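Local atomic coordinates of lysine/ornithine decarboxylase (Vibrio vulnificus, PDB entry 2PLJ), a protein that decarboxylates lysine and ornithine, as a pyridoxal-phosphate enzyme built of a beta/alpha barrel and a beta barrel. Residues A48-Q52 against F53-L57; E113-S117 against E118-A122. One frame throughout, in Å; residues are numbered along the deposited sequence.

Interaction 1. Residues A48-Q52 against F53-L57; sequences ASVEQ and FGAPL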
loop_
_atom_site.group_PDB
_atom_site.type_symbol
_atom_site.label_atom_id
_atom_site.label_comp_id
_atom_site.label_asym_id
_atom_site.label_seq_id
_atom_site.Cartn_x
_atom_site.Cartn_y
_atom_site.Cartn_z
ATOM N N ALA A 48 -22.965 4.061 17.239
ATOM C CA ALA A 48 -22.381 3.856 18.573
ATOM C C ALA A 48 -20.856 3.636 18.507
ATOM O O ALA A 48 -20.103 4.183 19.330
ATOM C CB ALA A 48 -23.060 2.693 19.285
ATOM N N SER A 49 -20.408 2.853 17.525
ATOM C CA SER A 49 -18.982 2.564 17.364
ATOM C C SER A 49 -18.168 3.812 17.030
ATOM O O SER A 49 -17.097 4.031 17.607
ATOM C CB SER A 49 -18.777 1.482 16.297
ATOM O OG SER A 49 -19.276 0.244 16.789
ATOM N N VAL A 50 -18.689 4.640 16.116
ATOM C CA VAL A 50 -18.031 5.887 15.763
ATOM C C VAL A 50 -18.032 6.829 16.979
ATOM O O VAL A 50 -17.027 7.479 17.259
ATOM C CB VAL A 50 -18.676 6.540 14.530
ATOM C CG1 VAL A 50 -18.065 7.907 14.246
ATOM C CG2 VAL A 50 -18.494 5.608 13.312
ATOM N N GLU A 51 -19.147 6.858 17.705
ATOM C CA GLU A 51 -19.261 7.683 18.921
ATOM C C GLU A 51 -18.228 7.251 19.965
ATOM O O GLU A 51 -17.584 8.087 20.584
ATOM C CB GLU A 51 -20.658 7.564 19.517
ATOM C CG GLU A 51 -20.814 8.260 20.873
ATOM C CD GLU A 51 -22.221 8.712 21.125
ATOM O OE1 GLU A 51 -22.915 9.039 20.134
ATOM O OE2 GLU A 51 -22.630 8.769 22.316
ATOM N N GLN A 52 -18.056 5.943 20.114
ATOM C CA GLN A 52 -17.143 5.395 21.108
ATOM C C GLN A 52 -15.671 5.489 20.689
ATOM O O GLN A 52 -14.831 5.936 21.483
ATOM C CB GLN A 52 -17.546 3.954 21.457
ATOM C CG GLN A 52 -16.580 3.194 22.367
ATOM C CD GLN A 52 -16.657 3.610 23.831
ATOM O OE1 GLN A 52 -17.579 4.309 24.256
ATOM N NE2 GLN A 52 -15.679 3.156 24.616
ATOM N N PHE A 53 -15.375 5.097 19.442
ATOM C CA PHE A 53 -13.999 4.883 18.996
ATOM C C PHE A 53 -13.510 5.890 17.974
ATOM O O PHE A 53 -12.299 6.052 17.815
ATOM C CB PHE A 53 -13.839 3.474 18.387
ATOM C CG PHE A 53 -14.239 2.358 19.309
ATOM C CD1 PHE A 53 -15.387 1.627 19.057
ATOM C CD2 PHE A 53 -13.491 2.060 20.444
ATOM C CE1 PHE A 53 -15.784 0.598 19.891
ATOM C CE2 PHE A 53 -13.870 1.026 21.287
ATOM C CZ PHE A 53 -15.019 0.298 21.018
ATOM N N GLY A 54 -14.432 6.564 17.286
ATOM C CA GLY A 54 -14.050 7.542 16.264
ATOM C C GLY A 54 -13.705 6.835 14.957
ATOM O O GLY A 54 -13.330 5.662 14.950
ATOM N N ALA A 55 -13.800 7.565 13.867
ATOM C CA ALA A 55 -13.610 7.022 12.520
ATOM C C ALA A 55 -12.207 7.328 11.989
ATOM O O ALA A 55 -11.570 8.272 12.446
ATOM C CB ALA A 55 -14.687 7.601 11.585
ATOM N N PRO A 56 -11.724 6.559 11.006
ATOM C CA PRO A 56 -12.400 5.405 10.393
ATOM C C PRO A 56 -12.219 4.103 11.189
ATOM O O PRO A 56 -11.273 3.975 11.979
ATOM C CB PRO A 56 -11.716 5.284 9.019
ATOM C CG PRO A 56 -10.323 5.795 9.248
ATOM C CD PRO A 56 -10.397 6.803 10.408
ATOM N N LEU A 57 -13.121 3.153 10.950
ATOM C CA LEU A 57 -13.158 1.873 11.693
ATOM C C LEU A 57 -13.344 0.731 10.728
ATOM O O LEU A 57 -13.907 0.921 9.635
ATOM C CB LEU A 57 -14.361 1.855 12.652
ATOM C CG LEU A 57 -14.429 2.883 13.762
ATOM C CD1 LEU A 57 -15.737 2.760 14.534
ATOM C CD2 LEU A 57 -13.200 2.793 14.686
#
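The C-terminal end of helix 40-53 is where S49, V50 and Q52 meet F53, G54 and L57, just before strand 57-61 of the beta-barrel part of the enzyme. Two backbone bonds of helical spacing finish the helix. F53 N donates to S49 O at 2.7 Å, with an N-H...O angle of 156°. G54 N donates to V50 O at 2.8 Å, on a more bent path. G54 then has positive phi and turns the chain out of the helix. A cis peptide bond joins A55 to P56, and the chain enters the strand at L57.

L57 points back at the helix. Its CD1 methyl comes to 3.7 Å from S49 CB and 4.1 Å from V50 CG2. The other V50 methyl, CG1, lies 4.3 Å from A55 CB, while V303 of strand 300-312 also packs on V50. The hydroxyl of S49 is turned to L45 O, one helical turn back, and bonds there.

F53 touches Q403 and I405 of strand 403-407. Q52 lays its CG methylene over one face of the ring of F53, its neighbour in sequence. With chi1 at 173°, Q52 swings CG away from its backbone N and over the ring. The bend at chi2 then turns the amide, whose plane stands nearly upright to the ring. The result is a CH-pi contact: Q52 CG sits 3.5 Å from the centroid of the F53 ring, 8° off the ring normal.

Interaction 2. Residues E113-S117 against E118-A122; sequences ELVAS and EGVPA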
loop_
_atom_site.group_PDB
_atom_site.type_symbol
_atom_site.label_atom_id
_atom_site.label_comp_id
_atom_site.label_asym_id
_atom_site.label_seq_id
_atom_site.Cartn_x
_atom_site.Cartn_y
_atom_site.Cartn_z
ATOM N N GLU A 113 4.888 -16.330 13.939
ATOM C CA GLU A 113 4.913 -15.696 15.266
ATOM C C GLU A 113 3.493 -15.392 15.779
ATOM O O GLU A 113 3.215 -15.535 16.998
ATOM C CB GLU A 113 5.803 -14.458 15.200
ATOM C CG GLU A 113 7.289 -14.853 15.116
ATOM C CD GLU A 113 8.269 -13.673 14.997
ATOM O OE1 GLU A 113 7.826 -12.527 14.783
ATOM O OE2 GLU A 113 9.490 -13.932 15.098
ATOM N N LEU A 114 2.623 -14.959 14.862
ATOM C CA LEU A 114 1.236 -14.645 15.215
ATOM C C LEU A 114 0.538 -15.919 15.728
ATOM O O LEU A 114 0.004 -15.922 16.842
ATOM C CB LEU A 114 0.474 -14.025 14.041
ATOM C CG LEU A 114 -1.011 -13.772 14.368
ATOM C CD1 LEU A 114 -1.214 -12.949 15.626
ATOM C CD2 LEU A 114 -1.596 -13.082 13.133
ATOM N N VAL A 115 0.572 -17.007 14.946
ATOM C CA VAL A 115 -0.118 -18.236 15.414
ATOM C C VAL A 115 0.504 -18.787 16.700
ATOM O O VAL A 115 -0.227 -19.290 17.586
ATOM C CB VAL A 115 -0.290 -19.312 14.307
ATOM C CG1 VAL A 115 -1.073 -18.695 13.123
ATOM C CG2 VAL A 115 1.077 -19.857 13.835
ATOM N N ALA A 116 1.837 -18.714 16.810
ATOM C CA ALA A 116 2.528 -19.172 18.009
ATOM C C ALA A 116 2.008 -18.390 19.241
ATOM O O ALA A 116 1.728 -19.000 20.301
ATOM C CB ALA A 116 4.015 -19.003 17.841
ATOM N N SER A 117 1.856 -17.069 19.094
ATOM C CA SER A 117 1.426 -16.227 20.229
ATOM C C SER A 117 -0.022 -16.491 20.648
ATOM O O SER A 117 -0.408 -16.166 21.779
ATOM C CB SER A 117 1.593 -14.732 19.914
ATOM O OG SER A 117 0.674 -14.313 18.915
ATOM N N GLU A 118 -0.831 -17.031 19.735
ATOM C CA GLU A 118 -2.246 -17.355 20.028
ATOM C C GLU A 118 -2.479 -18.816 20.426
ATOM O O GLU A 118 -3.628 -19.275 20.529
ATOM C CB GLU A 118 -3.167 -16.916 18.877
ATOM C CG GLU A 118 -3.129 -15.404 18.639
ATOM C CD GLU A 118 -3.495 -14.561 19.876
ATOM O OE1 GLU A 118 -4.281 -15.016 20.749
ATOM O OE2 GLU A 118 -2.976 -13.435 19.992
ATOM N N GLY A 119 -1.382 -19.536 20.651
ATOM C CA GLY A 119 -1.437 -20.899 21.118
ATOM C C GLY A 119 -1.883 -21.945 20.115
ATOM O O GLY A 119 -2.329 -23.046 20.508
ATOM N N VAL A 120 -1.704 -21.637 18.836
ATOM C CA VAL A 120 -1.988 -22.612 17.789
ATOM C C VAL A 120 -0.903 -23.698 17.836
ATOM O O VAL A 120 0.289 -23.382 17.746
ATOM C CB VAL A 120 -2.016 -21.968 16.399
ATOM C CG1 VAL A 120 -2.180 -23.056 15.295
ATOM C CG2 VAL A 120 -3.136 -20.894 16.317
ATOM N N PRO A 121 -1.316 -24.967 17.973
ATOM C CA PRO A 121 -0.356 -26.075 17.921
ATOM C C PRO A 121 0.260 -26.135 16.510
ATOM O O PRO A 121 -0.455 -26.029 15.514
ATOM C CB PRO A 121 -1.239 -27.312 18.160
ATOM C CG PRO A 121 -2.414 -26.821 18.897
ATOM C CD PRO A 121 -2.678 -25.456 18.259
ATOM N N ALA A 122 1.572 -26.336 16.442
ATOM C CA ALA A 122 2.274 -26.325 15.151
ATOM C C ALA A 122 1.746 -27.407 14.200
ATOM O O ALA A 122 1.836 -27.263 12.971
ATOM C CB ALA A 122 3.774 -26.507 15.367
HETATM O O HOH W 1 -0.746 -12.194 19.110
#
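L114 O is held by two donors at the end of helix 109-117. E118 N donates to it at 3.2 Å. The hydroxyl of S117 donates to the same oxygen, with OG to L114 O at 2.7 Å. S117 OG stands between its own backbone N and carbonyl carbon (chi1 69°), which folds the hydroxyl back over the last turn. One water donates both to S117 OG and, at 2.7 Å, to E118 OE2, and so joins the two side chains. The other carboxylate oxygen, OE1 of E118, forms a salt bridge with R95 of helix 91-100. The carboxylate is thus held at both oxygens, which probably steadies its negative charge.

The helix closes with a Schellman motif. V120 N donates to V115 O at 3.0 Å, and G119 N donates to A116 O at 3.2 Å. The second of these comes from above the carbonyl plane, 65° out of it. G119 is the C-prime residue and has positive phi.

V120 turns its side chain back toward the helix and closes the motif with an apolar contact. V120 CB and CG2 both lie 3.8 Å from V115 CB, and CB also approaches V115 O. Farther round, E118 CG comes to 4.3 Å from L114 CD1.

V115 and V120 are buried against L106 and F104 of strand 103-106, while V94 of helix 91-100 touches V120. Y143 of helix 134-143 packs on V115 and its OH is hydrogen-bonded to V120 O, and F398 of the second subunit packs on L114.

Both interactions end a helix and lead the chain toward a strand, each with a glycine of positive phi. They lie in different parts of the fold, with centres about 30 Å apart and no touch between them. Interaction 1 joins helix 40-53 to the mixed sheet of the beta-barrel part. Interaction 2 leads from helix 109-117 toward strand 125-127 of the beta/alpha barrel. Among the touching residues, S49 and L57 are buried in the first and V115 and V120 in the second, while Q52 and S117 are exposed. The first relies on an aromatic ring and methyls beside two helical bonds. The second relies instead on a Schellman motif and a bridging water, and touches the second subunit.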